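Local atomic coordinates of CIR protein (Plasmodium chabaudi chabaudi, PDB entry 6ZYV), a protein that is of unknown function but belongs to the PIR variant proteins of malaria parasites, associated with infected red blood cells. Residues Leu22-Ile27 against Asn100-Glu105; Ala91-Ser96 against Lys156-Phe161; Thr109-Tyr114 against Lys142-Met147. The protein carries 5 engineered substitutions. One frame throughout, in Å; residues are numbered along the deposited sequence.

Contact 1: residues Leu22-Ile27 against Asn100-Glu105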
loop_
_atom_site.group_PDB
_atom_site.type_symbol
_atom_site.label_atom_id
_atom_site.label_comp_id
_atom_site.label_asym_id
_atom_site.label_seq_id
_atom_site.Cartn_x
_atom_site.Cartn_y
_atom_site.Cartn_z
ATOM N N LEU A 22 -1.876 9.689 -10.684
ATOM C CA LEU A 22 -2.178 8.588 -11.592
ATOM C C LEU A 22 -2.727 9.018 -12.975
ATOM O O LEU A 22 -2.625 8.239 -13.927
ATOM C CB LEU A 22 -3.065 7.534 -10.934
ATOM C CG LEU A 22 -2.604 6.078 -11.124
ATOM C CD1 LEU A 22 -1.102 5.890 -10.856
ATOM C CD2 LEU A 22 -3.385 5.155 -10.247
ATOM N N GLN A 23 -3.251 10.249 -13.103
ATOM C CA GLN A 23 -3.721 10.806 -14.381
ATOM C C GLN A 23 -4.842 10.004 -15.072
ATOM O O GLN A 23 -5.160 10.271 -16.234
ATOM C CB GLN A 23 -2.538 11.015 -15.351
ATOM C CG GLN A 23 -2.107 12.467 -15.515
ATOM C CD GLN A 23 -1.532 13.042 -14.250
ATOM O OE1 GLN A 23 -2.218 13.733 -13.487
ATOM N NE2 GLN A 23 -0.253 12.771 -14.002
ATOM N N ILE A 24 -5.444 9.043 -14.370
ATOM C CA ILE A 24 -6.521 8.237 -14.932
ATOM C C ILE A 24 -7.860 8.902 -14.655
ATOM O O ILE A 24 -8.216 9.128 -13.500
ATOM C CB ILE A 24 -6.461 6.788 -14.398
ATOM C CG1 ILE A 24 -5.171 6.103 -14.854
ATOM C CG2 ILE A 24 -7.688 5.988 -14.821
ATOM C CD1 ILE A 24 -4.832 5.021 -14.055
ATOM N N ASP A 25 -8.576 9.240 -15.728
ATOM C CA ASP A 25 -9.889 9.891 -15.742
ATOM C C ASP A 25 -10.921 9.278 -14.773
ATOM O O ASP A 25 -11.575 10.007 -14.023
ATOM C CB ASP A 25 -10.452 9.938 -17.187
ATOM C CG ASP A 25 -10.188 8.691 -18.036
ATOM O OD1 ASP A 25 -8.999 8.408 -18.328
ATOM O OD2 ASP A 25 -11.175 8.005 -18.416
ATOM N N THR A 26 -11.052 7.942 -14.789
ATOM C CA THR A 26 -12.001 7.206 -13.956
ATOM C C THR A 26 -11.621 7.197 -12.470
ATOM O O THR A 26 -12.497 7.068 -11.614
ATOM C CB THR A 26 -12.197 5.795 -14.513
ATOM O OG1 THR A 26 -10.984 5.057 -14.363
ATOM C CG2 THR A 26 -12.598 5.803 -15.978
ATOM N N ILE A 27 -10.323 7.305 -12.164
ATOM C CA ILE A 27 -9.869 7.342 -10.776
ATOM C C ILE A 27 -9.406 8.753 -10.454
ATOM O O ILE A 27 -8.502 9.271 -11.121
ATOM C CB ILE A 27 -8.732 6.329 -10.481
ATOM C CG1 ILE A 27 -9.164 4.875 -10.745
ATOM C CG2 ILE A 27 -8.194 6.519 -9.047
ATOM C CD1 ILE A 27 -8.036 3.854 -10.532
ATOM N N ASN A 100 -9.505 -2.545 -8.329
ATOM C CA ASN A 100 -10.884 -2.569 -7.853
ATOM C C ASN A 100 -11.613 -1.271 -8.271
ATOM O O ASN A 100 -12.780 -1.337 -8.659
ATOM C CB ASN A 100 -10.934 -2.758 -6.332
ATOM C CG ASN A 100 -12.344 -2.858 -5.809
ATOM O OD1 ASN A 100 -12.862 -1.948 -5.168
ATOM N ND2 ASN A 100 -13.003 -3.954 -6.115
ATOM N N GLN A 101 -10.916 -0.120 -8.264
ATOM C CA GLN A 101 -11.502 1.154 -8.678
ATOM C C GLN A 101 -11.783 1.186 -10.177
ATOM O O GLN A 101 -12.855 1.625 -10.587
ATOM C CB GLN A 101 -10.583 2.342 -8.322
ATOM C CG GLN A 101 -10.332 2.525 -6.831
ATOM C CD GLN A 101 -11.539 3.040 -6.090
ATOM O OE1 GLN A 101 -12.380 2.271 -5.607
ATOM N NE2 GLN A 101 -11.641 4.367 -5.973
ATOM N N MET A 102 -10.820 0.735 -10.993
ATOM C CA MET A 102 -10.931 0.705 -12.448
ATOM C C MET A 102 -12.126 -0.111 -12.867
ATOM O O MET A 102 -12.361 -1.180 -12.301
ATOM C CB MET A 102 -9.690 0.031 -13.067
ATOM C CG MET A 102 -8.396 0.748 -12.817
ATOM S SD MET A 102 -8.370 2.292 -13.723
ATOM C CE MET A 102 -8.112 1.693 -15.396
ATOM N N PRO A 103 -12.932 0.395 -13.806
ATOM C CA PRO A 103 -14.019 -0.442 -14.333
ATOM C C PRO A 103 -13.378 -1.493 -15.254
ATOM O O PRO A 103 -12.327 -1.231 -15.866
ATOM C CB PRO A 103 -14.877 0.553 -15.113
ATOM C CG PRO A 103 -13.914 1.592 -15.583
ATOM C CD PRO A 103 -12.771 1.641 -14.583
ATOM N N ASN A 104 -13.937 -2.703 -15.304
ATOM C CA ASN A 104 -13.375 -3.761 -16.166
ATOM C C ASN A 104 -12.001 -4.309 -15.711
ATOM O O ASN A 104 -11.264 -4.911 -16.490
ATOM C CB ASN A 104 -13.315 -3.307 -17.626
ATOM C CG ASN A 104 -13.493 -4.435 -18.591
ATOM O OD1 ASN A 104 -12.763 -4.566 -19.581
ATOM N ND2 ASN A 104 -14.463 -5.282 -18.313
ATOM N N GLU A 105 -11.666 -4.099 -14.452
ATOM C CA GLU A 105 -10.480 -4.652 -13.805
ATOM C C GLU A 105 -10.928 -4.992 -12.376
ATOM O O GLU A 105 -12.010 -4.586 -11.951
ATOM C CB GLU A 105 -9.298 -3.648 -13.781
ATOM C CG GLU A 105 -8.647 -3.316 -15.117
ATOM C CD GLU A 105 -7.901 -4.382 -15.912
ATOM O OE1 GLU A 105 -7.557 -5.445 -15.343
ATOM O OE2 GLU A 105 -7.641 -4.135 -17.115
#

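Contact 2: residues Ala91-Ser96 against Lys156-Phe161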
loop_
_atom_site.group_PDB
_atom_site.type_symbol
_atom_site.label_atom_id
_atom_site.label_comp_id
_atom_site.label_asym_id
_atom_site.label_seq_id
_atom_site.Cartn_x
_atom_site.Cartn_y
_atom_site.Cartn_z
ATOM N N ALA A 91 2.570 -2.520 -1.770
ATOM C CA ALA A 91 2.440 -2.139 -3.171
ATOM C C ALA A 91 1.340 -2.941 -3.850
ATOM O O ALA A 91 0.552 -2.381 -4.601
ATOM C CB ALA A 91 3.773 -2.344 -3.895
ATOM N N ILE A 92 1.258 -4.247 -3.560
ATOM C CA ILE A 92 0.233 -5.113 -4.143
ATOM C C ILE A 92 -1.152 -4.850 -3.531
ATOM O O ILE A 92 -2.158 -4.987 -4.223
ATOM C CB ILE A 92 0.693 -6.585 -4.085
ATOM C CG1 ILE A 92 1.873 -6.766 -5.080
ATOM C CG2 ILE A 92 -0.447 -7.584 -4.388
ATOM C CD1 ILE A 92 2.644 -8.031 -4.927
ATOM N N LEU A 93 -1.208 -4.358 -2.294
ATOM C CA LEU A 93 -2.456 -3.938 -1.660
ATOM C C LEU A 93 -2.949 -2.682 -2.383
ATOM O O LEU A 93 -4.128 -2.593 -2.711
ATOM C CB LEU A 93 -2.238 -3.643 -0.155
ATOM C CG LEU A 93 -3.457 -3.109 0.598
ATOM C CD1 LEU A 93 -4.612 -4.144 0.563
ATOM C CD2 LEU A 93 -3.077 -2.702 2.057
ATOM N N TRP A 94 -2.039 -1.725 -2.678
ATOM C CA TRP A 94 -2.389 -0.509 -3.406
ATOM C C TRP A 94 -2.857 -0.880 -4.812
ATOM O O TRP A 94 -3.861 -0.345 -5.287
ATOM C CB TRP A 94 -1.188 0.457 -3.476
ATOM C CG TRP A 94 -1.425 1.650 -4.364
ATOM C CD1 TRP A 94 -2.136 2.779 -4.055
ATOM C CD2 TRP A 94 -1.010 1.796 -5.742
ATOM N NE1 TRP A 94 -2.132 3.637 -5.132
ATOM C CE2 TRP A 94 -1.441 3.057 -6.177
ATOM C CE3 TRP A 94 -0.254 1.005 -6.632
ATOM C CZ2 TRP A 94 -1.162 3.536 -7.479
ATOM C CZ3 TRP A 94 -0.012 1.466 -7.919
ATOM C CH2 TRP A 94 -0.468 2.716 -8.334
ATOM N N LEU A 95 -2.146 -1.808 -5.474
ATOM C CA LEU A 95 -2.482 -2.257 -6.807
ATOM C C LEU A 95 -3.882 -2.882 -6.839
ATOM O O LEU A 95 -4.648 -2.601 -7.762
ATOM C CB LEU A 95 -1.403 -3.214 -7.332
ATOM C CG LEU A 95 -1.574 -3.669 -8.788
ATOM C CD1 LEU A 95 -1.647 -2.484 -9.741
ATOM C CD2 LEU A 95 -0.461 -4.652 -9.183
ATOM N N SER A 96 -4.243 -3.670 -5.804
ATOM C CA SER A 96 -5.573 -4.284 -5.683
ATOM C C SER A 96 -6.639 -3.217 -5.567
ATOM O O SER A 96 -7.687 -3.329 -6.191
ATOM C CB SER A 96 -5.638 -5.195 -4.464
ATOM O OG SER A 96 -4.629 -6.174 -4.594
ATOM N N LYS A 156 -12.612 -2.712 1.590
ATOM C CA LYS A 156 -12.943 -2.164 2.911
ATOM C C LYS A 156 -11.730 -2.187 3.850
ATOM O O LYS A 156 -11.552 -1.270 4.646
ATOM C CB LYS A 156 -14.144 -2.903 3.531
ATOM C CG LYS A 156 -15.426 -2.612 2.778
ATOM C CD LYS A 156 -16.619 -3.485 3.225
ATOM C CE LYS A 156 -17.760 -3.449 2.215
ATOM N NZ LYS A 156 -18.958 -4.251 2.638
ATOM N N PHE A 157 -10.871 -3.198 3.730
ATOM C CA PHE A 157 -9.653 -3.290 4.531
ATOM C C PHE A 157 -8.722 -2.122 4.174
ATOM O O PHE A 157 -8.091 -1.526 5.057
ATOM C CB PHE A 157 -8.974 -4.664 4.288
ATOM C CG PHE A 157 -7.658 -4.875 4.985
ATOM C CD1 PHE A 157 -7.602 -5.430 6.255
ATOM C CD2 PHE A 157 -6.473 -4.510 4.379
ATOM C CE1 PHE A 157 -6.379 -5.637 6.889
ATOM C CE2 PHE A 157 -5.255 -4.709 5.022
ATOM C CZ PHE A 157 -5.218 -5.255 6.276
ATOM N N TYR A 158 -8.650 -1.785 2.881
ATOM C CA TYR A 158 -7.849 -0.668 2.377
ATOM C C TYR A 158 -8.334 0.666 2.945
ATOM O O TYR A 158 -7.521 1.521 3.247
ATOM C CB TYR A 158 -7.884 -0.626 0.828
ATOM C CG TYR A 158 -6.884 0.362 0.273
ATOM C CD1 TYR A 158 -5.535 0.049 0.209
ATOM C CD2 TYR A 158 -7.267 1.647 -0.075
ATOM C CE1 TYR A 158 -4.593 0.966 -0.259
ATOM C CE2 TYR A 158 -6.326 2.587 -0.516
ATOM C CZ TYR A 158 -4.987 2.236 -0.622
ATOM O OH TYR A 158 -4.043 3.145 -1.060
ATOM N N ASP A 159 -9.650 0.846 3.112
ATOM C CA ASP A 159 -10.203 2.050 3.744
ATOM C C ASP A 159 -9.712 2.186 5.201
ATOM O O ASP A 159 -9.407 3.290 5.638
ATOM C CB ASP A 159 -11.730 2.043 3.688
ATOM C CG ASP A 159 -12.253 2.408 2.305
ATOM O OD1 ASP A 159 -11.571 3.181 1.590
ATOM O OD2 ASP A 159 -13.344 1.914 1.926
ATOM N N ILE A 160 -9.598 1.068 5.932
ATOM C CA ILE A 160 -9.049 1.074 7.288
ATOM C C ILE A 160 -7.559 1.487 7.235
ATOM O O ILE A 160 -7.116 2.306 8.035
ATOM C CB ILE A 160 -9.232 -0.306 7.958
ATOM C CG1 ILE A 160 -10.726 -0.726 7.964
ATOM C CG2 ILE A 160 -8.633 -0.317 9.363
ATOM C CD1 ILE A 160 -11.630 0.209 8.731
ATOM N N PHE A 161 -6.806 0.937 6.276
ATOM C CA PHE A 161 -5.401 1.272 6.081
ATOM C C PHE A 161 -5.232 2.774 5.785
ATOM O O PHE A 161 -4.297 3.415 6.268
ATOM C CB PHE A 161 -4.829 0.422 4.928
ATOM C CG PHE A 161 -3.426 0.788 4.533
ATOM C CD1 PHE A 161 -2.378 0.610 5.410
ATOM C CD2 PHE A 161 -3.160 1.333 3.296
ATOM C CE1 PHE A 161 -1.086 0.943 5.047
ATOM C CE2 PHE A 161 -1.859 1.660 2.935
ATOM C CZ PHE A 161 -0.833 1.467 3.815
#

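Contact 3: residues Thr109-Tyr114 against Lys142-Met147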
loop_
_atom_site.group_PDB
_atom_site.type_symbol
_atom_site.label_atom_id
_atom_site.label_comp_id
_atom_site.label_asym_id
_atom_site.label_seq_id
_atom_site.Cartn_x
_atom_site.Cartn_y
_atom_site.Cartn_z
ATOM N N THR A 109 -8.554 -9.815 -11.855
ATOM C CA THR A 109 -7.643 -9.583 -12.972
ATOM C C THR A 109 -6.229 -9.190 -12.516
ATOM O O THR A 109 -5.422 -8.862 -13.360
ATOM C CB THR A 109 -8.175 -8.497 -13.940
ATOM O OG1 THR A 109 -8.084 -7.201 -13.342
ATOM C CG2 THR A 109 -9.582 -8.758 -14.408
ATOM N N LEU A 110 -5.950 -9.147 -11.197
ATOM C CA LEU A 110 -4.656 -8.766 -10.651
ATOM C C LEU A 110 -3.488 -9.619 -11.170
ATOM O O LEU A 110 -2.490 -9.051 -11.617
ATOM C CB LEU A 110 -4.724 -8.782 -9.113
ATOM C CG LEU A 110 -3.413 -8.640 -8.339
ATOM C CD1 LEU A 110 -2.811 -7.276 -8.552
ATOM C CD2 LEU A 110 -3.643 -8.878 -6.871
ATOM N N LYS A 111 -3.597 -10.974 -11.109
ATOM C CA LYS A 111 -2.520 -11.850 -11.583
ATOM C C LYS A 111 -2.211 -11.587 -13.065
ATOM O O LYS A 111 -1.055 -11.409 -13.432
ATOM C CB LYS A 111 -2.861 -13.331 -11.337
ATOM C CG LYS A 111 -1.686 -14.289 -11.602
ATOM C CD LYS A 111 -1.861 -15.640 -10.879
ATOM C CE LYS A 111 -0.622 -16.509 -11.046
ATOM N NZ LYS A 111 -0.788 -17.867 -10.453
ATOM N N ASN A 112 -3.261 -11.467 -13.875
ATOM C CA ASN A 112 -3.165 -11.172 -15.295
ATOM C C ASN A 112 -2.538 -9.784 -15.550
ATOM O O ASN A 112 -1.643 -9.672 -16.380
ATOM C CB ASN A 112 -4.545 -11.296 -15.949
ATOM C CG ASN A 112 -4.545 -11.012 -17.426
ATOM O OD1 ASN A 112 -4.897 -9.904 -17.863
ATOM N ND2 ASN A 112 -4.105 -11.985 -18.224
ATOM N N PHE A 113 -2.987 -8.748 -14.833
ATOM C CA PHE A 113 -2.428 -7.403 -14.936
ATOM C C PHE A 113 -0.929 -7.402 -14.578
ATOM O O PHE A 113 -0.160 -6.737 -15.249
ATOM C CB PHE A 113 -3.199 -6.402 -14.030
ATOM C CG PHE A 113 -2.750 -4.967 -14.195
ATOM C CD1 PHE A 113 -1.687 -4.467 -13.464
ATOM C CD2 PHE A 113 -3.382 -4.127 -15.096
ATOM C CE1 PHE A 113 -1.238 -3.174 -13.665
ATOM C CE2 PHE A 113 -2.944 -2.828 -15.281
ATOM C CZ PHE A 113 -1.860 -2.366 -14.589
ATOM N N TYR A 114 -0.518 -8.112 -13.520
ATOM C CA TYR A 114 0.889 -8.149 -13.115
ATOM C C TYR A 114 1.769 -8.730 -14.220
ATOM O O TYR A 114 2.781 -8.131 -14.576
ATOM C CB TYR A 114 1.081 -8.967 -11.822
ATOM C CG TYR A 114 2.286 -8.526 -11.012
ATOM C CD1 TYR A 114 3.557 -9.005 -11.298
ATOM C CD2 TYR A 114 2.153 -7.632 -9.962
ATOM C CE1 TYR A 114 4.661 -8.603 -10.559
ATOM C CE2 TYR A 114 3.249 -7.234 -9.210
ATOM C CZ TYR A 114 4.507 -7.696 -9.527
ATOM O OH TYR A 114 5.578 -7.280 -8.762
ATOM N N LYS A 142 2.549 -14.895 -3.693
ATOM C CA LYS A 142 1.865 -15.122 -2.439
ATOM C C LYS A 142 0.996 -13.925 -2.116
ATOM O O LYS A 142 -0.129 -14.117 -1.703
ATOM C CB LYS A 142 2.861 -15.346 -1.289
ATOM C CG LYS A 142 2.517 -16.541 -0.389
ATOM C CD LYS A 142 1.098 -16.621 0.207
ATOM C CE LYS A 142 0.758 -18.085 0.411
ATOM N NZ LYS A 142 -0.601 -18.373 0.977
ATOM N N LYS A 143 1.500 -12.696 -2.327
ATOM C CA LYS A 143 0.739 -11.484 -2.058
ATOM C C LYS A 143 -0.470 -11.389 -2.978
ATOM O O LYS A 143 -1.548 -11.049 -2.503
ATOM C CB LYS A 143 1.626 -10.221 -2.106
ATOM C CG LYS A 143 2.786 -10.221 -1.114
ATOM C CD LYS A 143 2.332 -10.307 0.355
ATOM C CE LYS A 143 3.483 -10.324 1.361
ATOM N NZ LYS A 143 3.013 -10.184 2.794
ATOM N N ILE A 144 -0.320 -11.765 -4.269
ATOM C CA ILE A 144 -1.441 -11.766 -5.224
ATOM C C ILE A 144 -2.502 -12.797 -4.795
ATOM O O ILE A 144 -3.699 -12.498 -4.785
ATOM C CB ILE A 144 -0.933 -11.995 -6.680
ATOM C CG1 ILE A 144 -0.236 -10.761 -7.205
ATOM C CG2 ILE A 144 -2.053 -12.454 -7.632
ATOM C CD1 ILE A 144 0.565 -11.022 -8.482
ATOM N N ASP A 145 -2.053 -13.971 -4.374
ATOM C CA ASP A 145 -2.944 -15.026 -3.912
ATOM C C ASP A 145 -3.679 -14.607 -2.634
ATOM O O ASP A 145 -4.867 -14.882 -2.494
ATOM C CB ASP A 145 -2.174 -16.329 -3.712
ATOM C CG ASP A 145 -3.070 -17.540 -3.585
ATOM O OD1 ASP A 145 -4.049 -17.642 -4.368
ATOM O OD2 ASP A 145 -2.803 -18.393 -2.698
ATOM N N LEU A 146 -2.994 -13.882 -1.740
ATOM C CA LEU A 146 -3.584 -13.350 -0.534
ATOM C C LEU A 146 -4.658 -12.323 -0.868
ATOM O O LEU A 146 -5.684 -12.324 -0.209
ATOM C CB LEU A 146 -2.527 -12.715 0.359
ATOM C CG LEU A 146 -1.764 -13.685 1.228
ATOM C CD1 LEU A 146 -0.588 -12.989 1.883
ATOM C CD2 LEU A 146 -2.710 -14.404 2.246
ATOM N N MET A 147 -4.448 -11.475 -1.879
ATOM C CA MET A 147 -5.469 -10.501 -2.280
ATOM C C MET A 147 -6.711 -11.194 -2.798
ATOM O O MET A 147 -7.816 -10.756 -2.486
ATOM C CB MET A 147 -4.929 -9.465 -3.290
ATOM C CG MET A 147 -3.713 -8.687 -2.778
ATOM S SD MET A 147 -4.026 -7.541 -1.424
ATOM C CE MET A 147 -3.540 -8.510 -0.010
#

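Contact 1: residues Leu22-Ile27 against Asn100-Glu105
The thioether of M102 meets three residues of the 22-27 loop, and the apolar pairs make up most of this contact. Its SD lies 3.6 Å from CD1 of I27, and the two side chains cross at about a right angle. I24 also crosses it at about a right angle, bringing its CG2 to 3.9 Å from the same SD. The third is T26, again crossing at about a right angle, with OG1 3.9 Å from SD of M102. The M102 chain is bent, and chi2 at -69° turns SD toward the loop. A second aliphatic pair joins I27 to the end of helix 81-101: CD1 of I27 is 3.7 Å from CB of Q101. The straight chi2 of I27, 177°, carries CD1 out to both partners.

At the edge of the packing, T26 and P103 reach toward each other tip to tip, OG1 of T26 touching CD of P103 at 3.9 Å without bonding. That oxygen is buried by the contact and has no hydrogen-bonding partner in the model.

M102 is the first residue to leave the helical conformation and opens a type II beta turn ending at E105, while the loop makes a weak bond of 3.1 Å from I27 N to I24 O. I24 also rests on N55 and I59 of helix 55-71, and the C21-C32 disulfide begins immediately before this segment.

With no hydrogen bond or salt bridge crossing the 229 Å² interface, it rests on van der Waals contacts, many of them to the M102 sulfur, with I27 on Q101 and T26 on P103 beside it; burial of the T26 hydroxyl probably carries a small polar cost.

Contact 2: residues Ala91-Ser96 against Lys156-Phe161
F157 meets L93 with the edge of its ring: CE2 lies 4.2 Å from CD2 of L93, and that methyl sits near the ring plane. The two side chains cross at about a right angle. F157 also packs on L215 of helix 213-226.

Y158 follows; its CA and that of L93 are the nearest such pair across the two segments, at 7.5 Å. The ring presents its edge to the leucine, with CD1 3.8 Å from CG of L93 and that carbon in the ring plane. L93 has CG anti to its backbone N (chi1 176°), which places the branch point against the tyrosine. Farther out, Y158 and W94 run side by side and point the same way. The phenolic OH comes 3.6 Å from CD1 of W94, in the plane of the indole and at its edge; this is a van der Waals approach. The indole NE1 is hydrogen-bonded to OD1 of D19 in helix 8-20, and the Y158 ring stacks with that of Y97.

F161, one turn beyond F157, offers a face where F157 offers an edge. CD2 of L93 stands 4.2 Å above its plane, displaced toward the rim. This one methyl thus touches all three aromatic rings, its distance to CD1 of Y158 being 4.1 Å.

The helix axes of the two segments approach to 10.5 Å and cross at -122°. I15 touches W94, Y158 and F161, placing helix 8-20 beside the interface; the C12-C165 disulfide ties that helix covalently to helix 154-174.

All five touching residues are buried and no hydrogen bond crosses between the segments. The chemistry is therefore that of an aromatic-aliphatic core, in which the indole N-H is satisfied by an aspartate of a third helix.

Contact 3: residues Thr109-Tyr114 against Lys142-Met147
I144 is the centre of this contact, burying 102 Å² against three residues of helix 110-118: L110, K111 and Y114. L110 lies against two of its branches, CD2 being 3.9 Å from CG1 of I144 and 4.0 Å from CG2. CB of K111 also meets CG2 of I144, at 3.9 Å. CD1, carried outward by an extended chi2 of 166°, stops 3.9 Å from CG of Y114 and approaches that ring obliquely. One turn on, M147 extends the apolar surface, its CB lying 3.8 Å from CD2 of L110, so this leucine methyl touches both I144 and M147.

Around this shell, K111 contributes its CB while the rest of its extended chain leads away. Its NZ remains 6.9 Å from OD1 of D145, which leaves at most a weak, long-range attraction between opposite charges.

The next layer surrounds the first. L110 and Y114 lie on the same side of one helical turn, closed by the bond from Y114 N to L110 O. The phenol of Y114 is hydrogen-bonded through OH to Y124, and its ring meets that of F63 nearly at a right angle, which should restrict the aromatic group beside I144. K143, next to I144, forms a salt bridge with D85.

The segments 110-114 and 142-147 run roughly antiparallel, at 149°, with their axes 10.5 Å apart at closest approach. Helix 81-101 lies against both of them: L110 touches L95 and S96, M147 touches S96, and K143 touches I92. Helix 55-71 adds contacts to F113 through N56 and I59, while helix 206-211 meets helix 134-149 at K142, L146 and M147.

In the fold
Helix 81-101 connects all three contacts. Contacts 1 and 2 use it directly, with centres about 15 Å apart, and meet where L22 CD2 packs 3.9 Å from W94 CZ2. Contact 3 is nested in the chain between the segments of contact 2, and their centres are about 13 Å apart. Another side of the helix faces contact 3: L95 CD2 is 3.6 Å from L110 CD1, and I92 CD1 is 3.7 Å from K143 CB. Contacts 1 and 3, about 17 Å between centres, adjoin in sequence without further touch. Contact 2 lies in the core, its centre about 6 Å from that of the chain, with contacts 1 and 3 farther out, at about 16 and 14 Å.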